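Minor fimbrium tip subunit Mfa3 (Porphyromonas gingivalis ATCC 33277, PDB 5NF4) forms part of the tip of the minor fimbriae, surface filaments that mediate biofilm formation and adhesion to host cells and other oral bacteria. Local coordinates at residues P39-A50 and T97-G109. Residues are numbered along the deposited sequence; the frame is centred on the assembly and turned at random.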
ATOM      1  N   PRO A  39      35.238  10.764  12.804  1.00 57.04           N
ATOM      2  CA  PRO A  39      35.375   9.299  12.709  1.00 52.88           C
ATOM      3  C   PRO A  39      34.139   8.747  12.007  1.00 50.11           C
ATOM      4  O   PRO A  39      33.056   9.134  12.376  1.00 54.53           O
ATOM      5  CB  PRO A  39      35.462   8.829  14.164  1.00 61.46           C
ATOM      6  CG  PRO A  39      35.176  10.035  15.012  1.00 75.42           C
ATOM      7  CD  PRO A  39      35.414  11.259  14.176  1.00 74.05           C
ATOM      8  N   ASP A  40      34.305   7.894  11.004  1.00 44.20           N
ATOM      9  CA  ASP A  40      33.182   7.546  10.125  1.00 43.75           C
ATOM     10  C   ASP A  40      32.469   6.242  10.459  1.00 45.14           C
ATOM     11  O   ASP A  40      32.907   5.432  11.304  1.00 47.59           O
ATOM     12  CB  ASP A  40      33.684   7.476   8.692  1.00 55.07           C
ATOM     13  CG  ASP A  40      34.185   8.810   8.199  1.00 65.25           C
ATOM     14  OD1 ASP A  40      33.430   9.799   8.313  1.00 69.05           O
ATOM     15  OD2 ASP A  40      35.331   8.869   7.703  1.00 65.70           O
ATOM     16  N   VAL A  41      31.370   6.051   9.738  1.00 40.80           N
ATOM     17  CA  VAL A  41      30.630   4.816   9.737  1.00 43.06           C
ATOM     18  C   VAL A  41      30.432   4.366   8.284  1.00 40.29           C
ATOM     19  O   VAL A  41      30.045   5.174   7.437  1.00 39.88           O
ATOM     20  CB  VAL A  41      29.238   4.988  10.384  1.00 50.04           C
ATOM     21  CG1 VAL A  41      28.574   3.619  10.620  1.00 49.60           C
ATOM     22  CG2 VAL A  41      29.340   5.785  11.675  1.00 50.54           C
ATOM     23  N   TYR A  42      30.692   3.095   8.018  1.00 40.26           N
ATOM     24  CA  TYR A  42      30.287   2.463   6.759  1.00 41.41           C
ATOM     25  C   TYR A  42      29.186   1.484   7.089  1.00 41.15           C
ATOM     26  O   TYR A  42      29.381   0.559   7.877  1.00 41.29           O
ATOM     27  CB  TYR A  42      31.447   1.766   6.084  1.00 40.60           C
ATOM     28  CG  TYR A  42      32.551   2.712   5.708  1.00 44.34           C
ATOM     29  CD1 TYR A  42      33.472   3.137   6.650  1.00 48.81           C
ATOM     30  CD2 TYR A  42      32.655   3.201   4.417  1.00 49.01           C
ATOM     31  CE1 TYR A  42      34.476   4.019   6.303  1.00 60.35           C
ATOM     32  CE2 TYR A  42      33.644   4.084   4.067  1.00 51.36           C
ATOM     33  CZ  TYR A  42      34.551   4.488   5.008  1.00 57.49           C
ATOM     34  OH  TYR A  42      35.534   5.363   4.629  1.00 57.96           O
ATOM     35  N   LEU A  43      28.036   1.706   6.461  1.00 37.45           N
ATOM     36  CA  LEU A  43      26.820   0.937   6.677  1.00 39.31           C
ATOM     37  C   LEU A  43      26.486   0.136   5.449  1.00 42.00           C
ATOM     38  O   LEU A  43      26.491   0.685   4.358  1.00 41.13           O
ATOM     39  CB  LEU A  43      25.620   1.847   6.962  1.00 42.38           C
ATOM     40  CG  LEU A  43      25.370   2.445   8.322  1.00 49.29           C
ATOM     41  CD1 LEU A  43      23.988   3.088   8.301  1.00 49.14           C
ATOM     42  CD2 LEU A  43      25.476   1.376   9.362  1.00 50.27           C
ATOM     43  N   LEU A  44      26.156  -1.133   5.650  1.00 40.20           N
ATOM     44  CA  LEU A  44      25.608  -1.985   4.607  1.00 40.57           C
ATOM     45  C   LEU A  44      24.092  -1.988   4.707  1.00 41.13           C
ATOM     46  O   LEU A  44      23.534  -2.457   5.696  1.00 41.42           O
ATOM     47  CB  LEU A  44      26.148  -3.403   4.729  1.00 42.66           C
ATOM     48  CG  LEU A  44      25.749  -4.323   3.574  1.00 47.39           C
ATOM     49  CD1 LEU A  44      26.357  -3.850   2.275  1.00 44.70           C
ATOM     50  CD2 LEU A  44      26.173  -5.746   3.864  1.00 58.37           C
ATOM     51  N   VAL A  45      23.446  -1.454   3.677  1.00 37.51           N
ATOM     52  CA  VAL A  45      21.991  -1.303   3.657  1.00 38.68           C
ATOM     53  C   VAL A  45      21.470  -2.430   2.780  1.00 44.87           C
ATOM     54  O   VAL A  45      21.947  -2.613   1.651  1.00 44.47           O
ATOM     55  CB  VAL A  45      21.571   0.088   3.125  1.00 42.07           C
ATOM     56  CG1 VAL A  45      20.044   0.176   2.909  1.00 42.02           C
ATOM     57  CG2 VAL A  45      21.998   1.169   4.091  1.00 42.63           C
ATOM     58  N   ASN A  46      20.567  -3.241   3.331  1.00 43.82           N
ATOM     59  CA  ASN A  46      19.843  -4.246   2.546  1.00 44.76           C
ATOM     60  C   ASN A  46      18.359  -3.963   2.603  1.00 48.54           C
ATOM     61  O   ASN A  46      17.777  -3.955   3.696  1.00 43.54           O
ATOM     62  CB  ASN A  46      20.114  -5.657   3.045  1.00 49.96           C
ATOM     63  CG  ASN A  46      19.819  -6.704   1.983  1.00 69.97           C
ATOM     64  OD1 ASN A  46      18.821  -6.623   1.269  1.00 73.86           O
ATOM     65  ND2 ASN A  46      20.710  -7.665   1.847  1.00 74.14           N
ATOM     66  N   ALA A  47      17.775  -3.715   1.432  1.00 40.93           N
ATOM     67  CA  ALA A  47      16.391  -3.257   1.302  1.00 39.25           C
ATOM     68  C   ALA A  47      15.624  -4.148   0.342  1.00 43.34           C
ATOM     69  O   ALA A  47      16.185  -4.695  -0.608  1.00 48.49           O
ATOM     70  CB  ALA A  47      16.350  -1.818   0.827  1.00 39.13           C
ATOM     71  N   ARG A  48      14.329  -4.301   0.599  1.00 40.23           N
ATOM     72  CA  ARG A  48      13.536  -5.207  -0.188  1.00 41.23           C
ATOM     73  C   ARG A  48      12.071  -4.889   0.065  1.00 41.81           C
ATOM     74  O   ARG A  48      11.735  -4.295   1.091  1.00 37.94           O
ATOM     75  CB  ARG A  48      13.857  -6.653   0.170  1.00 47.33           C
ATOM     76  CG  ARG A  48      13.601  -7.009   1.607  1.00 63.17           C
ATOM     77  CD  ARG A  48      13.584  -8.512   1.763  1.00 90.81           C
ATOM     78  NE  ARG A  48      13.562  -8.921   3.163  1.00113.03           N
ATOM     79  CZ  ARG A  48      12.476  -8.926   3.932  1.00121.73           C
ATOM     80  NH1 ARG A  48      11.299  -8.534   3.452  1.00116.61           N
ATOM     81  NH2 ARG A  48      12.572  -9.322   5.193  1.00126.28           N
ATOM     82  N   ALA A  49      11.206  -5.247  -0.871  1.00 43.66           N
ATOM     83  CA  ALA A  49       9.799  -5.044  -0.614  1.00 48.93           C
ATOM     84  C   ALA A  49       9.345  -6.020   0.477  1.00 64.92           C
ATOM     85  O   ALA A  49       9.795  -7.168   0.517  1.00 59.58           O
ATOM     86  CB  ALA A  49       8.988  -5.219  -1.888  1.00 52.59           C
ATOM     87  N   ALA A  50       8.489  -5.544   1.380  1.00 74.73           N
ATOM     88  CA  ALA A  50       7.920  -6.380   2.437  1.00 83.70           C
ATOM     89  C   ALA A  50       6.931  -7.399   1.863  1.00 95.87           C
ATOM     90  O   ALA A  50       5.755  -7.092   1.639  1.00 96.60           O
ATOM     91  CB  ALA A  50       7.232  -5.508   3.488  1.00 75.15           C
ATOM     92  N   THR A  97      14.645  -6.052 -10.223  1.00 81.76           N
ATOM     93  CA  THR A  97      15.023  -6.681  -8.956  1.00 63.63           C
ATOM     94  C   THR A  97      14.025  -6.341  -7.857  1.00 62.03           C
ATOM     95  O   THR A  97      13.211  -5.434  -8.005  1.00 55.90           O
ATOM     96  CB  THR A  97      16.456  -6.272  -8.511  1.00 72.12           C
ATOM     97  OG1 THR A  97      16.740  -6.830  -7.220  1.00 59.76           O
ATOM     98  CG2 THR A  97      16.614  -4.763  -8.443  1.00 66.03           C
ATOM     99  N   SER A  98      14.051  -7.100  -6.768  1.00 53.02           N
ATOM    100  CA  SER A  98      13.177  -6.798  -5.626  1.00 57.89           C
ATOM    101  C   SER A  98      13.995  -6.380  -4.419  1.00 51.50           C
ATOM    102  O   SER A  98      13.445  -6.081  -3.362  1.00 51.68           O
ATOM    103  CB  SER A  98      12.329  -8.007  -5.246  1.00 70.78           C
ATOM    104  OG  SER A  98      13.138  -9.009  -4.636  1.00 69.57           O
ATOM    105  N   THR A  99      15.313  -6.389  -4.577  1.00 51.42           N
ATOM    106  CA  THR A  99      16.219  -6.090  -3.467  1.00 49.34           C
ATOM    107  C   THR A  99      17.423  -5.268  -3.914  1.00 49.03           C
ATOM    108  O   THR A  99      17.936  -5.465  -5.023  1.00 47.78           O
ATOM    109  CB  THR A  99      16.760  -7.372  -2.825  1.00 54.13           C
ATOM    110  OG1 THR A  99      17.643  -8.010  -3.754  1.00 62.19           O
ATOM    111  CG2 THR A  99      15.637  -8.338  -2.455  1.00 56.29           C
ATOM    112  N   TYR A 100      17.891  -4.396  -3.014  1.00 46.11           N
ATOM    113  CA  TYR A 100      19.097  -3.602  -3.216  1.00 43.74           C
ATOM    114  C   TYR A 100      20.007  -3.794  -2.032  1.00 46.70           C
ATOM    115  O   TYR A 100      19.558  -3.799  -0.896  1.00 47.04           O
ATOM    116  CB  TYR A 100      18.762  -2.113  -3.394  1.00 41.49           C
ATOM    117  CG  TYR A 100      18.164  -1.841  -4.749  1.00 40.74           C
ATOM    118  CD1 TYR A 100      18.961  -1.774  -5.882  1.00 49.33           C
ATOM    119  CD2 TYR A 100      16.800  -1.708  -4.905  1.00 42.72           C
ATOM    120  CE1 TYR A 100      18.407  -1.547  -7.124  1.00 59.69           C
ATOM    121  CE2 TYR A 100      16.242  -1.487  -6.133  1.00 46.04           C
ATOM    122  CZ  TYR A 100      17.042  -1.406  -7.241  1.00 54.07           C
ATOM    123  OH  TYR A 100      16.467  -1.186  -8.476  1.00 48.90           O
ATOM    124  N   VAL A 101      21.284  -4.010  -2.302  1.00 42.26           N
ATOM    125  CA  VAL A 101      22.257  -4.005  -1.235  1.00 40.37           C
ATOM    126  C   VAL A 101      23.377  -3.047  -1.653  1.00 47.63           C
ATOM    127  O   VAL A 101      23.904  -3.137  -2.769  1.00 43.84           O
ATOM    128  CB  VAL A 101      22.770  -5.432  -0.961  1.00 45.28           C
ATOM    129  CG1 VAL A 101      23.281  -6.064  -2.220  1.00 67.68           C
ATOM    130  CG2 VAL A 101      23.879  -5.422   0.109  1.00 45.19           C
ATOM    131  N   PHE A 102      23.717  -2.118  -0.764  1.00 42.50           N
ATOM    132  CA  PHE A 102      24.756  -1.132  -1.064  1.00 42.33           C
ATOM    133  C   PHE A 102      25.399  -0.594   0.214  1.00 39.62           C
ATOM    134  O   PHE A 102      24.809  -0.663   1.288  1.00 38.32           O
ATOM    135  CB  PHE A 102      24.170   0.027  -1.884  1.00 37.88           C
ATOM    136  CG  PHE A 102      23.037   0.759  -1.214  1.00 38.29           C
ATOM    137  CD1 PHE A 102      23.262   1.831  -0.345  1.00 36.11           C
ATOM    138  CD2 PHE A 102      21.721   0.401  -1.471  1.00 42.28           C
ATOM    139  CE1 PHE A 102      22.207   2.515   0.263  1.00 37.43           C
ATOM    140  CE2 PHE A 102      20.672   1.069  -0.869  1.00 39.04           C
ATOM    141  CZ  PHE A 102      20.902   2.141  -0.009  1.00 38.19           C
ATOM    142  N   THR A 103      26.588  -0.032   0.070  1.00 43.03           N
ATOM    143  CA  THR A 103      27.309   0.547   1.198  1.00 39.84           C
ATOM    144  C   THR A 103      27.245   2.076   1.179  1.00 40.39           C
ATOM    145  O   THR A 103      27.392   2.672   0.133  1.00 45.69           O
ATOM    146  CB  THR A 103      28.732   0.078   1.149  1.00 40.43           C
ATOM    147  OG1 THR A 103      28.733  -1.355   1.182  1.00 46.47           O
ATOM    148  CG2 THR A 103      29.515   0.624   2.336  1.00 40.49           C
ATOM    149  N   VAL A 104      27.018   2.699   2.335  1.00 36.99           N
ATOM    150  CA  VAL A 104      26.999   4.155   2.458  1.00 43.83           C
ATOM    151  C   VAL A 104      27.976   4.580   3.573  1.00 46.32           C
ATOM    152  O   VAL A 104      28.129   3.879   4.572  1.00 43.24           O
ATOM    153  CB  VAL A 104      25.592   4.705   2.771  1.00 50.22           C
ATOM    154  CG1 VAL A 104      25.124   4.264   4.141  1.00 45.15           C
ATOM    155  CG2 VAL A 104      25.588   6.212   2.703  1.00 60.69           C
ATOM    156  N   LYS A 105      28.632   5.717   3.379  1.00 41.51           N
ATOM    157  CA  LYS A 105      29.529   6.300   4.396  1.00 38.83           C
ATOM    158  C   LYS A 105      28.844   7.517   5.022  1.00 38.10           C
ATOM    159  O   LYS A 105      28.253   8.320   4.310  1.00 42.06           O
ATOM    160  CB  LYS A 105      30.847   6.695   3.757  1.00 42.24           C
ATOM    161  CG  LYS A 105      31.832   7.381   4.685  1.00 49.30           C
ATOM    162  CD  LYS A 105      33.085   7.753   3.894  1.00 62.14           C
ATOM    163  CE  LYS A 105      33.774   8.979   4.457  1.00 74.09           C
ATOM    164  NZ  LYS A 105      35.041   9.289   3.727  1.00 84.88           N
ATOM    165  N   LEU A 106      28.872   7.647   6.341  1.00 34.53           N
ATOM    166  CA  LEU A 106      28.282   8.817   6.990  1.00 34.17           C
ATOM    167  C   LEU A 106      28.865   9.023   8.367  1.00 37.24           C
ATOM    168  O   LEU A 106      29.558   8.174   8.870  1.00 38.94           O
ATOM    169  CB  LEU A 106      26.745   8.719   7.090  1.00 36.25           C
ATOM    170  CG  LEU A 106      26.144   7.764   8.121  1.00 35.17           C
ATOM    171  CD1 LEU A 106      24.670   8.060   8.394  1.00 35.80           C
ATOM    172  CD2 LEU A 106      26.348   6.302   7.683  1.00 37.48           C
ATOM    173  N   LYS A 107      28.545  10.144   8.989  1.00 40.00           N
ATOM    174  CA  LYS A 107      28.974  10.396  10.352  1.00 40.65           C
ATOM    175  C   LYS A 107      28.018   9.738  11.338  1.00 40.63           C
ATOM    176  O   LYS A 107      26.812   9.649  11.082  1.00 37.19           O
ATOM    177  CB  LYS A 107      29.043  11.899  10.616  1.00 40.56           C
ATOM    178  CG  LYS A 107      30.082  12.612   9.722  1.00 46.11           C
ATOM    179  CD  LYS A 107      31.513  12.128  10.053  1.00 60.16           C
ATOM    180  CE  LYS A 107      32.593  12.917   9.320  1.00 69.83           C
ATOM    181  NZ  LYS A 107      33.965  12.446   9.721  1.00 73.06           N
ATOM    182  N   PRO A 108      28.552   9.257  12.459  1.00 35.41           N
ATOM    183  CA  PRO A 108      27.697   8.641  13.484  1.00 33.36           C
ATOM    184  C   PRO A 108      26.790   9.616  14.197  1.00 35.96           C
ATOM    185  O   PRO A 108      27.007  10.821  14.146  1.00 40.05           O
ATOM    186  CB  PRO A 108      28.701   8.063  14.476  1.00 35.34           C
ATOM    187  CG  PRO A 108      29.873   9.017  14.383  1.00 39.82           C
ATOM    188  CD  PRO A 108      29.952   9.403  12.916  1.00 38.41           C
ATOM    189  N   GLY A 109      25.761   9.084  14.848  1.00 34.91           N
ATOM    190  CA  GLY A 109      24.864   9.887  15.655  1.00 37.34           C
ATOM    191  C   GLY A 109      23.454   9.334  15.594  1.00 37.70           C
ATOM    192  O   GLY A 109      23.277   8.145  15.362  1.00 36.00           O
TER
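Val41, Leu43, Val45 and Ala47 each pair through both N and O with Leu106, Val104, Phe102 and Tyr100, respectively, making a regular antiparallel beta ladder between strands 41-49 and 99-106. Eight backbone bonds result, from 2.9 Å for Val41 N to Leu106 O to 3.0 Å for Tyr100 N to Ala47 O; a weak ninth runs from Ala49 N to Ser98 O. Strand 41-49, most of it propeptide, uses its other edge to bond in parallel to strand 180-205, so backbone groups of Tyr42, Leu44 and Asn46 find partners there. On the face shared by Leu43 and Val104, chi1 of 59° sets Phe102 CG between its backbone N and carbonyl carbon, which lays the ring over Val45, with Val45 CB 4.0 Å from the ring centroid; His88 stacks on this ring. Tyr100 OH is satisfied by Val69 O. Pro39 O, buried against Pro108 CD, has no polar partner. On the opposite face of the sheet, the extended Lys105 chain runs alongside Tyr42, laying Lys105 CG over one face of the Tyr42 ring. Lys105 NZ stops 4.0 Å from Asp40 OD2, beyond a salt bridge. Lys107, bent at chi2 (-65°), instead brings NZ to Asp40 OD1 at 3.0 Å, a salt bridge in which NZ meets OD1 from 40° out of the carboxylate plane.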